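Local coordinates for flavoprotein (Thermotoga maritima, PDB 5V8S) that probably works as an FMN-binding oxidoreductase in electron transfer and holds a mu-oxo-diiron centre in a metallo-beta-lactamase-like domain, at residues Thr98-Gly104 and Leu128-Tyr133; Ser51-Tyr55 and Ile66-Lys70; Ala74-Ile78 and Ser105-Thr109; Ile90-Val95 and Val117-Ala121; Thr159-His163 and Cys179-Gly183. The protein carries 1 engineered substitution. All coordinates share one frame. Residues are numbered along the deposited sequence.

Interaction 1. Residues Thr98-Gly104 and Leu128-Tyr133; sequences TEPDDSG and LLEGFY. Engineered in segment 98-104: Asp-102 (natural residue His). With FEO (mu-oxo-diiron), chain C.
Segment 98-104 leaves an extended Glu-99 (phi/psi -60/143), the N-cap residue, for a short helical turn at 100-103, in which Asp-102 N and Ser-103 N both bond to Glu-99 O at 3.0 Å. It lies against the last turns of helix 123-133, with Thr-98 CA 6.6 Å from Leu-129 CA. One hydrogen bond joins the segments: Tyr-133 OH gives to Ser-103 OG at 2.7 Å, and Ser-103 OG (chi1 p) gives to Thr-98 O at 2.6 Å, the carbonyl before the N-cap. The turn belongs to the HxExD motif of flavodiiron proteins, their version of the HxHxDH motif of the metallo-beta-lactamase fold. At the mu-oxo-diiron centre, Glu-99 OE1 (chi1 t) binds FE1 at 2.1 Å, while Asp-101 OD2 (chi1 p) and OD2 of the engineered Asp-102 (chi1 m, natural His) bind FE2 at 2.2 and 2.3 Å. Away from the irons, Thr-98 OG1 meets Leu-128 CB at 3.3 Å while bonding to Asp-166, Thr-98 O lies at the edge of the Phe-132 ring, 3.4 Å from CE2, and Pro-100 CB touches Tyr-133 OH at 3.7 Å. Phe-132 also meets the ring of Phe-278 of the second subunit.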
# COMPACT_ATOMS: atom_id res chain seq x y z
N THR A 98 -7.31 -18.36 19.55
CA THR A 98 -8.10 -17.33 20.21
C THR A 98 -8.31 -16.08 19.37
O THR A 98 -8.93 -15.13 19.86
CB THR A 98 -7.45 -16.92 21.52
OG1 THR A 98 -6.18 -16.30 21.25
CG2 THR A 98 -7.26 -18.13 22.44
N GLU A 99 -7.80 -16.02 18.14
CA GLU A 99 -7.92 -14.79 17.38
C GLU A 99 -9.40 -14.45 17.19
O GLU A 99 -10.22 -15.36 17.01
CB GLU A 99 -7.24 -14.94 16.01
CG GLU A 99 -7.18 -13.67 15.20
CD GLU A 99 -6.36 -13.81 13.95
OE1 GLU A 99 -5.65 -14.80 13.78
OE2 GLU A 99 -6.41 -12.87 13.11
N PRO A 100 -9.79 -13.18 17.24
CA PRO A 100 -11.23 -12.87 17.27
C PRO A 100 -12.03 -13.21 16.03
O PRO A 100 -13.26 -13.14 16.11
CB PRO A 100 -11.27 -11.37 17.58
CG PRO A 100 -10.04 -11.15 18.38
CD PRO A 100 -9.00 -12.05 17.78
N ASP A 101 -11.42 -13.55 14.89
CA ASP A 101 -12.24 -14.05 13.79
C ASP A 101 -12.86 -15.40 14.11
O ASP A 101 -13.91 -15.74 13.56
CB ASP A 101 -11.45 -14.15 12.49
CG ASP A 101 -10.24 -15.05 12.58
OD1 ASP A 101 -9.45 -14.93 13.53
OD2 ASP A 101 -10.05 -15.90 11.68
N ASP A 102 -12.23 -16.16 14.99
CA ASP A 102 -12.76 -17.44 15.43
C ASP A 102 -13.32 -17.41 16.85
O ASP A 102 -14.16 -18.26 17.17
CB ASP A 102 -11.68 -18.53 15.24
CG ASP A 102 -11.28 -18.71 13.72
OD1 ASP A 102 -12.15 -19.11 12.90
OD2 ASP A 102 -10.13 -18.42 13.30
N SER A 103 -12.96 -16.42 17.68
CA SER A 103 -13.37 -16.38 19.09
C SER A 103 -14.30 -15.22 19.44
O SER A 103 -14.73 -15.12 20.60
CB SER A 103 -12.14 -16.30 20.00
OG SER A 103 -11.53 -15.02 19.93
N GLY A 104 -14.62 -14.34 18.49
CA GLY A 104 -15.31 -13.12 18.85
C GLY A 104 -16.71 -13.35 19.40
O GLY A 104 -17.24 -12.50 20.13
N LEU A 128 -4.46 -15.57 26.40
CA LEU A 128 -5.09 -14.64 25.47
C LEU A 128 -6.59 -14.50 25.71
O LEU A 128 -7.14 -13.41 25.53
CB LEU A 128 -4.80 -15.06 24.02
CG LEU A 128 -3.32 -14.93 23.62
CD1 LEU A 128 -3.02 -15.66 22.32
CD2 LEU A 128 -2.92 -13.45 23.51
N LEU A 129 -7.26 -15.57 26.16
CA LEU A 129 -8.68 -15.41 26.46
C LEU A 129 -8.89 -14.46 27.62
O LEU A 129 -9.89 -13.73 27.66
CB LEU A 129 -9.32 -16.77 26.77
CG LEU A 129 -9.51 -17.70 25.58
CD1 LEU A 129 -9.95 -19.08 26.05
CD2 LEU A 129 -10.51 -17.11 24.59
N GLU A 130 -7.98 -14.45 28.57
CA GLU A 130 -8.08 -13.50 29.67
C GLU A 130 -7.81 -12.09 29.18
O GLU A 130 -8.54 -11.15 29.51
CB GLU A 130 -7.10 -13.88 30.77
CG GLU A 130 -7.21 -12.95 31.95
CD GLU A 130 -6.15 -13.21 33.00
OE1 GLU A 130 -5.24 -12.36 33.17
OE2 GLU A 130 -6.23 -14.28 33.64
N GLY A 131 -6.76 -11.91 28.38
CA GLY A 131 -6.43 -10.57 27.91
C GLY A 131 -7.48 -9.98 26.98
O GLY A 131 -7.76 -8.77 27.03
N PHE A 132 -8.05 -10.79 26.09
CA PHE A 132 -9.05 -10.27 25.17
C PHE A 132 -10.39 -10.05 25.86
O PHE A 132 -11.04 -9.02 25.65
CB PHE A 132 -9.29 -11.27 24.03
CG PHE A 132 -8.15 -11.41 23.06
CD1 PHE A 132 -7.21 -10.42 22.87
CD2 PHE A 132 -8.03 -12.57 22.32
CE1 PHE A 132 -6.17 -10.59 21.96
CE2 PHE A 132 -7.01 -12.74 21.41
CZ PHE A 132 -6.08 -11.75 21.23
N TYR A 133 -10.82 -11.01 26.67
CA TYR A 133 -12.21 -11.08 27.11
C TYR A 133 -12.39 -11.14 28.62
O TYR A 133 -13.53 -11.12 29.07
CB TYR A 133 -12.91 -12.31 26.50
CG TYR A 133 -12.79 -12.42 24.99
CD1 TYR A 133 -13.33 -11.44 24.16
CD2 TYR A 133 -12.15 -13.50 24.40
CE1 TYR A 133 -13.21 -11.53 22.77
CE2 TYR A 133 -12.04 -13.61 23.03
CZ TYR A 133 -12.57 -12.62 22.21
OH TYR A 133 -12.46 -12.71 20.84
FE1 FEO C . -5.78 -16.77 13.02
FE2 FEO C . -8.75 -17.65 11.61
O FEO C . -7.65 -16.81 12.88
O HOH W 1 -6.01 -15.85 11.03
O HOH W 2 -7.40 -16.79 10.01

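Interaction 2. Residues Ser51-Tyr55 and Ile66-Lys70; sequences SYNAY and IDGWK
Two backbone hydrogen bonds, Tyr-55 N to Ile-66 O (3.0 Å) and Ile-66 N to Tyr-55 O (2.7 Å), make these residues an antiparallel hydrogen-bonded pair, CA atoms 5.0 Å apart. Beyond it the regular pairing stops: Asp-67 takes a positive phi (67/-167), Gly-68 is almost fully extended (-163/-156), and a water bridges the two segments, donating to Asn-53 O at 3.0 Å and Asp-67 OD2 at 2.7 Å. The two segments keep running nearly antiparallel, their end-to-end directions 158° apart, with Ala-54 CA 4.8 Å from Gly-68 CA and Tyr-52 CA 5.5 Å from Trp-69 CA. The pairing is at the open end of the beta hairpin of strands 50-59 and 62-66, where the second strand passes into the loop leading to helix 74-82. Asp-67 OD1 is held by Asn-96 N, beside the iron-binding loop. Tyr-55 CB meets Ile-66 CB at 4.2 Å, Ala-54 CB rests 3.7 Å from Gly-68 CA, where no side chain intervenes, and Trp-69 (chi1 m) brings its indole back over the strand, CD1 3.9 Å from Tyr-52 CB, with NE1 bonded to Leu-30 O. Farthest out, Lys-70 CB sits over one face of the Tyr-52 ring as a CH-pi contact, 4.2 Å from its centroid; Tyr-52 OH bonds to Asp-34, and Lys-70 NZ bonds to Asn-72 and forms a salt bridge with Asp-304 of the second subunit.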
# COMPACT_ATOMS: atom_id res chain seq x y z
N SER A 51 -15.05 -17.65 4.99
CA SER A 51 -16.05 -18.17 5.91
C SER A 51 -15.45 -18.33 7.30
O SER A 51 -14.23 -18.44 7.47
CB SER A 51 -16.62 -19.51 5.42
OG SER A 51 -15.74 -20.60 5.66
N TYR A 52 -16.32 -18.35 8.30
CA TYR A 52 -15.97 -18.74 9.67
C TYR A 52 -16.76 -19.99 9.99
O TYR A 52 -17.99 -20.01 9.87
CB TYR A 52 -16.24 -17.63 10.72
CG TYR A 52 -15.72 -16.30 10.25
CD1 TYR A 52 -14.37 -16.12 9.97
CD2 TYR A 52 -16.58 -15.26 10.00
CE1 TYR A 52 -13.88 -14.92 9.46
CE2 TYR A 52 -16.11 -14.03 9.50
CZ TYR A 52 -14.75 -13.88 9.23
OH TYR A 52 -14.24 -12.69 8.70
N ASN A 53 -16.05 -21.05 10.39
CA ASN A 53 -16.65 -22.36 10.59
C ASN A 53 -16.48 -22.78 12.04
O ASN A 53 -15.35 -22.83 12.53
CB ASN A 53 -15.96 -23.45 9.75
CG ASN A 53 -15.89 -23.12 8.25
OD1 ASN A 53 -16.67 -22.32 7.72
ND2 ASN A 53 -14.95 -23.76 7.57
N ALA A 54 -17.58 -23.07 12.72
CA ALA A 54 -17.56 -23.64 14.05
C ALA A 54 -18.27 -24.99 14.00
O ALA A 54 -18.97 -25.29 13.04
CB ALA A 54 -18.28 -22.71 15.04
N TYR A 55 -18.07 -25.80 15.03
CA TYR A 55 -18.58 -27.17 15.01
C TYR A 55 -19.23 -27.50 16.35
O TYR A 55 -18.79 -27.01 17.39
CB TYR A 55 -17.46 -28.19 14.73
CG TYR A 55 -16.80 -27.91 13.39
CD1 TYR A 55 -15.75 -27.01 13.29
CD2 TYR A 55 -17.26 -28.51 12.23
CE1 TYR A 55 -15.16 -26.72 12.06
CE2 TYR A 55 -16.68 -28.23 11.01
CZ TYR A 55 -15.63 -27.34 10.93
OH TYR A 55 -15.08 -27.10 9.70
N ILE A 66 -16.91 -26.25 19.22
CA ILE A 66 -15.51 -26.11 18.81
C ILE A 66 -15.40 -24.84 17.97
O ILE A 66 -15.97 -24.76 16.87
CB ILE A 66 -14.99 -27.35 18.07
CG1 ILE A 66 -15.15 -28.57 18.99
CG2 ILE A 66 -13.51 -27.16 17.65
CD1 ILE A 66 -14.62 -29.85 18.42
N ASP A 67 -14.70 -23.85 18.51
CA ASP A 67 -14.46 -22.56 17.88
C ASP A 67 -15.76 -21.75 17.74
O ASP A 67 -16.76 -22.08 18.39
CB ASP A 67 -13.66 -22.76 16.58
CG ASP A 67 -12.26 -23.38 16.86
OD1 ASP A 67 -11.64 -23.08 17.92
OD2 ASP A 67 -11.79 -24.20 16.04
N GLY A 68 -15.76 -20.68 16.95
CA GLY A 68 -16.88 -19.78 16.90
C GLY A 68 -16.80 -18.90 15.65
O GLY A 68 -16.15 -19.25 14.66
N TRP A 69 -17.45 -17.74 15.72
CA TRP A 69 -17.51 -16.80 14.61
C TRP A 69 -16.99 -15.43 15.04
O TRP A 69 -16.90 -15.12 16.23
CB TRP A 69 -18.95 -16.59 14.10
CG TRP A 69 -19.59 -17.76 13.41
CD1 TRP A 69 -19.03 -18.95 13.09
CD2 TRP A 69 -20.95 -17.83 12.95
NE1 TRP A 69 -19.95 -19.77 12.49
CE2 TRP A 69 -21.14 -19.10 12.40
CE3 TRP A 69 -22.02 -16.93 12.98
CZ2 TRP A 69 -22.36 -19.50 11.86
CZ3 TRP A 69 -23.23 -17.33 12.46
CH2 TRP A 69 -23.38 -18.61 11.89
N LYS A 70 -16.67 -14.60 14.05
CA LYS A 70 -16.20 -13.24 14.33
C LYS A 70 -17.27 -12.47 15.08
O LYS A 70 -18.47 -12.70 14.92
CB LYS A 70 -15.88 -12.57 13.00
CG LYS A 70 -15.12 -11.26 13.11
CD LYS A 70 -14.59 -10.87 11.71
CE LYS A 70 -14.02 -9.48 11.62
NZ LYS A 70 -15.09 -8.56 11.28
O HOH W 3 -12.93 -24.17 13.61

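Interaction 3. Residues Ala74-Ile78 and Ser105-Thr109; sequences AKEFI and SLPAT
Both segments lie at the N-terminal ends of helices: 74-78 is regular alpha helix, with Ile-78 N bonded to Ala-74 O at 3.0 Å, and in the other Thr-109 N bonds to Ser-105 O, also at 3.0 Å. They come closest at the start, Ala-74 CA to Ser-105 CA 4.6 Å, and are wider one turn on, Ile-78 CA to Thr-109 CA 6.6 Å. Small residues permit the close approach: Ala-74 CB packs on Ala-108 CB at 4.0 Å and on Ser-105 CA at 4.1 Å. Phe-77 (chi1 t) places one ring face under Ser-105 OG, which bonds to Trp-69 N, and turns its edge to Thr-109 OG1, 3.3 Å from CE2; that hydroxyl (chi1 m) is itself tied to Ser-105 O at 2.8 Å. Ile-78 (chi1 m, chi2 m) reaches across so that CD1 lies 3.7 Å from Thr-109 CA. With Phe-77 and Thr-109 both resting on Leu-65, the pair belongs to one outer helix layer, packed on the sheet that holds strand 62-66, of the alpha-beta-beta-alpha sandwich of the metallo-beta-lactamase fold.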
# COMPACT_ATOMS: atom_id res chain seq x y z
N ALA A 74 -21.99 -12.26 16.21
CA ALA A 74 -22.29 -13.02 17.43
C ALA A 74 -23.78 -13.30 17.59
O ALA A 74 -24.17 -14.39 18.02
CB ALA A 74 -21.75 -12.26 18.65
N LYS A 75 -24.63 -12.33 17.25
CA LYS A 75 -26.07 -12.55 17.34
C LYS A 75 -26.49 -13.64 16.37
O LYS A 75 -27.30 -14.52 16.72
CB LYS A 75 -26.82 -11.25 17.04
CG LYS A 75 -28.34 -11.40 16.90
CD LYS A 75 -28.96 -10.29 16.06
CE LYS A 75 -30.28 -10.73 15.43
NZ LYS A 75 -31.27 -11.16 16.46
N GLU A 76 -25.97 -13.58 15.15
CA GLU A 76 -26.26 -14.61 14.16
C GLU A 76 -25.78 -15.98 14.64
O GLU A 76 -26.45 -16.99 14.41
CB GLU A 76 -25.59 -14.23 12.83
CG GLU A 76 -26.23 -13.03 12.12
CD GLU A 76 -25.65 -11.68 12.53
OE1 GLU A 76 -24.95 -11.58 13.56
OE2 GLU A 76 -25.89 -10.69 11.79
N PHE A 77 -24.62 -16.03 15.31
CA PHE A 77 -24.09 -17.30 15.78
C PHE A 77 -25.00 -17.92 16.83
O PHE A 77 -25.30 -19.12 16.77
CB PHE A 77 -22.69 -17.09 16.37
CG PHE A 77 -22.09 -18.35 16.91
CD1 PHE A 77 -21.64 -19.34 16.06
CD2 PHE A 77 -22.01 -18.56 18.28
CE1 PHE A 77 -21.12 -20.52 16.57
CE2 PHE A 77 -21.48 -19.73 18.78
CZ PHE A 77 -21.03 -20.70 17.94
N ILE A 78 -25.44 -17.12 17.80
CA ILE A 78 -26.34 -17.64 18.83
C ILE A 78 -27.62 -18.17 18.20
O ILE A 78 -28.09 -19.28 18.52
CB ILE A 78 -26.63 -16.56 19.90
CG1 ILE A 78 -25.36 -16.20 20.67
CG2 ILE A 78 -27.73 -17.01 20.85
CD1 ILE A 78 -24.61 -17.34 21.26
N SER A 105 -17.32 -14.48 19.05
CA SER A 105 -18.65 -14.85 19.53
C SER A 105 -18.63 -15.49 20.91
O SER A 105 -19.71 -15.73 21.46
CB SER A 105 -19.30 -15.83 18.55
OG SER A 105 -18.46 -16.95 18.29
N LEU A 106 -17.45 -15.75 21.47
CA LEU A 106 -17.38 -16.50 22.73
C LEU A 106 -18.05 -15.77 23.89
O LEU A 106 -18.85 -16.40 24.61
CB LEU A 106 -15.93 -16.89 23.03
CG LEU A 106 -15.68 -17.75 24.28
CD1 LEU A 106 -16.50 -19.04 24.25
CD2 LEU A 106 -14.18 -18.04 24.43
N PRO A 107 -17.79 -14.48 24.14
CA PRO A 107 -18.46 -13.84 25.29
C PRO A 107 -19.97 -13.95 25.23
O PRO A 107 -20.62 -14.28 26.23
CB PRO A 107 -17.95 -12.39 25.23
CG PRO A 107 -16.64 -12.48 24.55
CD PRO A 107 -16.80 -13.58 23.52
N ALA A 108 -20.55 -13.73 24.05
CA ALA A 108 -22.00 -13.84 23.89
C ALA A 108 -22.46 -15.28 24.10
O ALA A 108 -23.53 -15.52 24.70
CB ALA A 108 -22.38 -13.37 22.49
N THR A 109 -21.67 -16.24 23.65
CA THR A 109 -22.02 -17.64 23.83
C THR A 109 -22.06 -17.99 25.31
O THR A 109 -22.99 -18.64 25.79
CB THR A 109 -21.03 -18.54 23.08
OG1 THR A 109 -21.04 -18.19 21.70
CG2 THR A 109 -21.40 -20.02 23.22

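Interaction 4. Residues Ile90-Val95 and Val117-Ala121; sequences ITHIIV and VEIIA
Parallel strands 92-94 and 118-121, their axes approaching to 4.7 Å with a crossing angle of -17°, pair His-92 with Glu-118, Ile-93 with Ile-119 and Ile-94 with Ile-120. Four backbone bonds hold the register: Glu-118 N to Thr-91 O (3.1 Å), Ile-93 N to Glu-118 O (2.9 Å), Ile-120 N to Ile-93 O (2.8 Å) and Val-95 N to Ile-120 O (2.8 Å). On the face of Ile-93 and Ile-119, Val-117 slots beside Ile-93, its CG2 4.1 Å from Ile-93 CD1, and into the bend at Ile-90 and Thr-91, CG1 3.5 Å from Ile-90 O; farther on, Val-95 CG2 meets Ile-119 CG2 at 4.2 Å. On the opposite face Ile-94 and Ile-120 stand side by side (CG1 to CD1 4.2 Å), and Glu-118 OE2 approaches the edge of the His-92 ring, 3.2 Å from CD2. Helix 106-113, linking the strands in a beta-alpha-beta crossover, lays Leu-106 and Leu-110 on Ile-93; strands 62-66 and 138-140 flank the pair, and Phe-156 of strand 152-158 backs Ile-94 and Ile-120.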
# COMPACT_ATOMS: atom_id res chain seq x y z
N ILE A 90 -25.00 -27.03 26.43
CA ILE A 90 -23.58 -27.09 26.10
C ILE A 90 -22.77 -27.28 27.37
O ILE A 90 -22.98 -26.60 28.39
CB ILE A 90 -23.15 -25.83 25.32
CG1 ILE A 90 -23.80 -25.84 23.93
CG2 ILE A 90 -21.62 -25.77 25.21
CD1 ILE A 90 -23.62 -24.56 23.17
N THR A 91 -21.80 -28.19 27.31
CA THR A 91 -20.98 -28.56 28.45
C THR A 91 -19.51 -28.21 28.26
O THR A 91 -18.80 -28.03 29.27
CB THR A 91 -21.07 -30.07 28.73
OG1 THR A 91 -20.72 -30.81 27.55
CG2 THR A 91 -22.49 -30.48 29.19
N HIS A 92 -19.03 -28.11 27.02
CA HIS A 92 -17.62 -27.88 26.72
C HIS A 92 -17.51 -26.93 25.55
O HIS A 92 -18.32 -26.98 24.63
CB HIS A 92 -16.94 -29.19 26.32
CG HIS A 92 -16.86 -30.19 27.41
ND1 HIS A 92 -17.95 -30.92 27.83
CD2 HIS A 92 -15.81 -30.58 28.18
CE1 HIS A 92 -17.58 -31.72 28.81
NE2 HIS A 92 -16.29 -31.53 29.05
N ILE A 93 -16.50 -26.06 25.60
CA ILE A 93 -16.09 -25.26 24.45
C ILE A 93 -14.58 -25.44 24.26
O ILE A 93 -13.80 -25.17 25.18
CB ILE A 93 -16.43 -23.77 24.62
CG1 ILE A 93 -17.94 -23.58 24.84
CG2 ILE A 93 -15.99 -22.99 23.38
CD1 ILE A 93 -18.37 -22.18 25.20
N ILE A 94 -14.19 -25.88 23.07
CA ILE A 94 -12.78 -26.04 22.72
C ILE A 94 -12.36 -24.86 21.87
O ILE A 94 -13.00 -24.54 20.86
CB ILE A 94 -12.53 -27.36 21.97
CG1 ILE A 94 -12.84 -28.55 22.89
CG2 ILE A 94 -11.07 -27.42 21.48
CD1 ILE A 94 -12.68 -29.93 22.22
N VAL A 95 -11.30 -24.19 22.29
CA VAL A 95 -10.76 -23.02 21.61
C VAL A 95 -9.38 -23.41 21.08
O VAL A 95 -8.38 -23.38 21.80
CB VAL A 95 -10.70 -21.81 22.54
CG1 VAL A 95 -10.13 -20.60 21.82
CG2 VAL A 95 -12.08 -21.51 23.08
N VAL A 117 -19.06 -23.66 31.98
CA VAL A 117 -18.71 -24.71 31.04
C VAL A 117 -17.22 -24.97 31.17
O VAL A 117 -16.46 -24.13 31.67
CB VAL A 117 -19.08 -24.34 29.59
CG1 VAL A 117 -20.58 -24.29 29.42
CG2 VAL A 117 -18.48 -23.02 29.23
N GLU A 118 -16.78 -26.13 30.69
CA GLU A 118 -15.35 -26.40 30.59
C GLU A 118 -14.83 -25.80 29.29
O GLU A 118 -15.23 -26.24 28.20
CB GLU A 118 -15.08 -27.89 30.66
CG GLU A 118 -13.61 -28.21 30.64
CD GLU A 118 -13.34 -29.68 30.91
OE1 GLU A 118 -13.38 -30.09 32.10
OE2 GLU A 118 -13.12 -30.43 29.95
N ILE A 119 -13.98 -24.79 29.40
CA ILE A 119 -13.34 -24.15 28.24
C ILE A 119 -11.93 -24.72 28.12
O ILE A 119 -11.13 -24.61 29.06
CB ILE A 119 -13.30 -22.62 28.41
CG1 ILE A 119 -14.72 -22.08 28.62
CG2 ILE A 119 -12.63 -21.96 27.19
CD1 ILE A 119 -14.79 -20.56 28.88
N ILE A 120 -11.61 -25.33 26.98
CA ILE A 120 -10.32 -25.99 26.78
C ILE A 120 -9.49 -25.17 25.80
O ILE A 120 -9.97 -24.82 24.71
CB ILE A 120 -10.51 -27.43 26.27
CG1 ILE A 120 -11.20 -28.26 27.33
CG2 ILE A 120 -9.16 -28.04 25.88
CD1 ILE A 120 -11.70 -29.58 26.82
N ALA A 121 -8.24 -24.90 26.16
CA ALA A 121 -7.34 -24.16 25.29
C ALA A 121 -5.90 -24.55 25.62
O ALA A 121 -5.63 -25.22 26.61
CB ALA A 121 -7.53 -22.65 25.46

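Interaction 5. Residues Thr159-His163 and Cys179-Gly183; sequences TPWLH and CDVGG. With FEO (mu-oxo-diiron), chain C.
This contact forms one side of the mu-oxo-diiron site, where the loops after strands 152-158 and 175-179 each deliver a ligand. Asp-180 bridges the metals, OD2 binding FE1 and OD1 binding FE2, each at 2.1 Å, from a chi1 m rotamer. His-163 NE2 binds FE1 at 2.2 Å, and the shared metal explains why His-163 NE2 and Asp-180 OD2 stand only 3.0 Å apart without a hydrogen bond. Water 1 binds FE1 (2.2 Å) and water 2 FE2 (2.3 Å). The imidazole presents its edge to the cluster from chi1 p, on a backbone kinked by a cis peptide between Leu-162 and His-163. Each loop contains a type II turn. Thr-159 to Leu-162 has Trp-161 at positive phi (69/27); Asp-180 to Gly-183 is closed by Gly-183 N to Asp-180 O at 3.1 Å, with Gly-182 at 96/6, angles that call for glycine. Behind the ligands Leu-162 CB packs on Val-181 CG2 at 3.8 Å, their CA atoms 6.7 Å apart, while Leu-162 O lies 4.0 Å from Asp-180 CB. A histidine from one loop and a bridging aspartate from a later one are typical of binuclear sites in the metallo-beta-lactamase fold.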
# COMPACT_ATOMS: atom_id res chain seq x y z
N THR A 159 0.31 -27.11 17.84
CA THR A 159 0.94 -26.79 16.55
C THR A 159 1.30 -25.31 16.58
O THR A 159 0.70 -24.49 15.87
CB THR A 159 0.02 -27.15 15.38
OG1 THR A 159 -1.20 -26.39 15.46
CG2 THR A 159 -0.31 -28.65 15.40
N PRO A 160 2.29 -24.93 17.39
CA PRO A 160 2.55 -23.51 17.63
C PRO A 160 2.97 -22.77 16.37
O PRO A 160 3.57 -23.33 15.45
CB PRO A 160 3.69 -23.52 18.66
CG PRO A 160 4.35 -24.86 18.47
CD PRO A 160 3.27 -25.81 18.06
N TRP A 161 2.61 -21.49 16.33
CA TRP A 161 3.02 -20.56 15.27
C TRP A 161 2.38 -20.89 13.93
O TRP A 161 2.91 -20.52 12.88
CB TRP A 161 4.54 -20.44 15.20
CG TRP A 161 5.09 -19.86 16.47
CD1 TRP A 161 5.80 -20.52 17.45
CD2 TRP A 161 4.93 -18.52 16.93
NE1 TRP A 161 6.11 -19.65 18.47
CE2 TRP A 161 5.59 -18.42 18.18
CE3 TRP A 161 4.30 -17.38 16.41
CZ2 TRP A 161 5.64 -17.24 18.90
CZ3 TRP A 161 4.37 -16.20 17.12
CH2 TRP A 161 5.02 -16.14 18.36
N LEU A 162 1.20 -21.51 13.98
CA LEU A 162 0.33 -21.67 12.82
C LEU A 162 -1.00 -20.93 13.03
O LEU A 162 -2.06 -21.53 12.87
CB LEU A 162 0.08 -23.15 12.54
CG LEU A 162 1.34 -23.97 12.25
CD1 LEU A 162 1.02 -25.45 11.97
CD2 LEU A 162 2.10 -23.37 11.07
N HIS A 163 -0.98 -19.63 13.31
CA HIS A 163 0.14 -18.69 13.09
C HIS A 163 0.45 -17.92 14.38
O HIS A 163 1.18 -16.95 14.36
CB HIS A 163 -0.24 -17.71 11.99
CG HIS A 163 -1.54 -17.04 12.24
ND1 HIS A 163 -1.65 -15.76 12.73
CD2 HIS A 163 -2.80 -17.53 12.20
CE1 HIS A 163 -2.93 -15.47 12.91
NE2 HIS A 163 -3.64 -16.54 12.61
N CYS A 179 -8.99 -25.50 12.93
CA CYS A 179 -9.09 -24.04 12.91
C CYS A 179 -8.32 -23.43 11.73
O CYS A 179 -8.63 -23.74 10.59
CB CYS A 179 -8.72 -23.43 14.26
SG CYS A 179 -9.44 -21.79 14.45
N ASP A 180 -7.31 -22.58 11.94
CA ASP A 180 -6.64 -21.95 10.79
C ASP A 180 -5.83 -22.93 9.97
O ASP A 180 -5.57 -22.66 8.79
CB ASP A 180 -5.67 -20.85 11.21
CG ASP A 180 -6.37 -19.57 11.69
OD1 ASP A 180 -7.61 -19.47 11.58
OD2 ASP A 180 -5.66 -18.68 12.21
N VAL A 181 -5.40 -24.04 10.56
CA VAL A 181 -4.59 -25.03 9.86
C VAL A 181 -5.49 -25.75 8.86
O VAL A 181 -6.41 -26.48 9.25
CB VAL A 181 -3.93 -26.00 10.84
CG1 VAL A 181 -3.12 -27.04 10.09
CG2 VAL A 181 -3.05 -25.24 11.83
N GLY A 182 -5.25 -25.54 7.58
CA GLY A 182 -6.09 -26.11 6.55
C GLY A 182 -7.17 -25.18 6.04
O GLY A 182 -7.98 -25.60 5.19
N GLY A 183 -7.17 -23.93 6.48
CA GLY A 183 -8.14 -22.97 5.99
C GLY A 183 -7.78 -22.41 4.62
O GLY A 183 -6.69 -22.62 4.11
FE1 FEO C . -5.78 -16.77 13.02
FE2 FEO C . -8.75 -17.65 11.61
O FEO C . -7.65 -16.81 12.88
O HOH W 1 -6.01 -15.85 11.03
O HOH W 2 -7.40 -16.79 10.01

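Overall arrangement
Interactions 1 and 5 meet at the mu-oxo-diiron centre, their centres about 15 Å apart: as adjacent ligands, Glu-99 OE1 and His-163 NE2 come within 2.9 Å on FE1, and Asp-102 OD2 and Asp-180 OD1 within 3.2 Å on FE2. His-97 and His-240 complete the set of protein ligands. Interaction 1 also touches interaction 2 through Asp-101 O and Tyr-52 CD1 (3.6 Å) and interaction 3 through Tyr-133 CD1 and Pro-107 CG (3.5 Å). Interactions 2 and 4 belong to one sheet, linked by Asp-67 N and Ile-94 O at 3.0 Å. Interaction 3 lies in the helix layer, joined to interaction 2 through Trp-69 N and Ser-105 OG (2.9 Å) and to interaction 4 through Leu-106 CD1 and Ile-93 CD1 (3.8 Å).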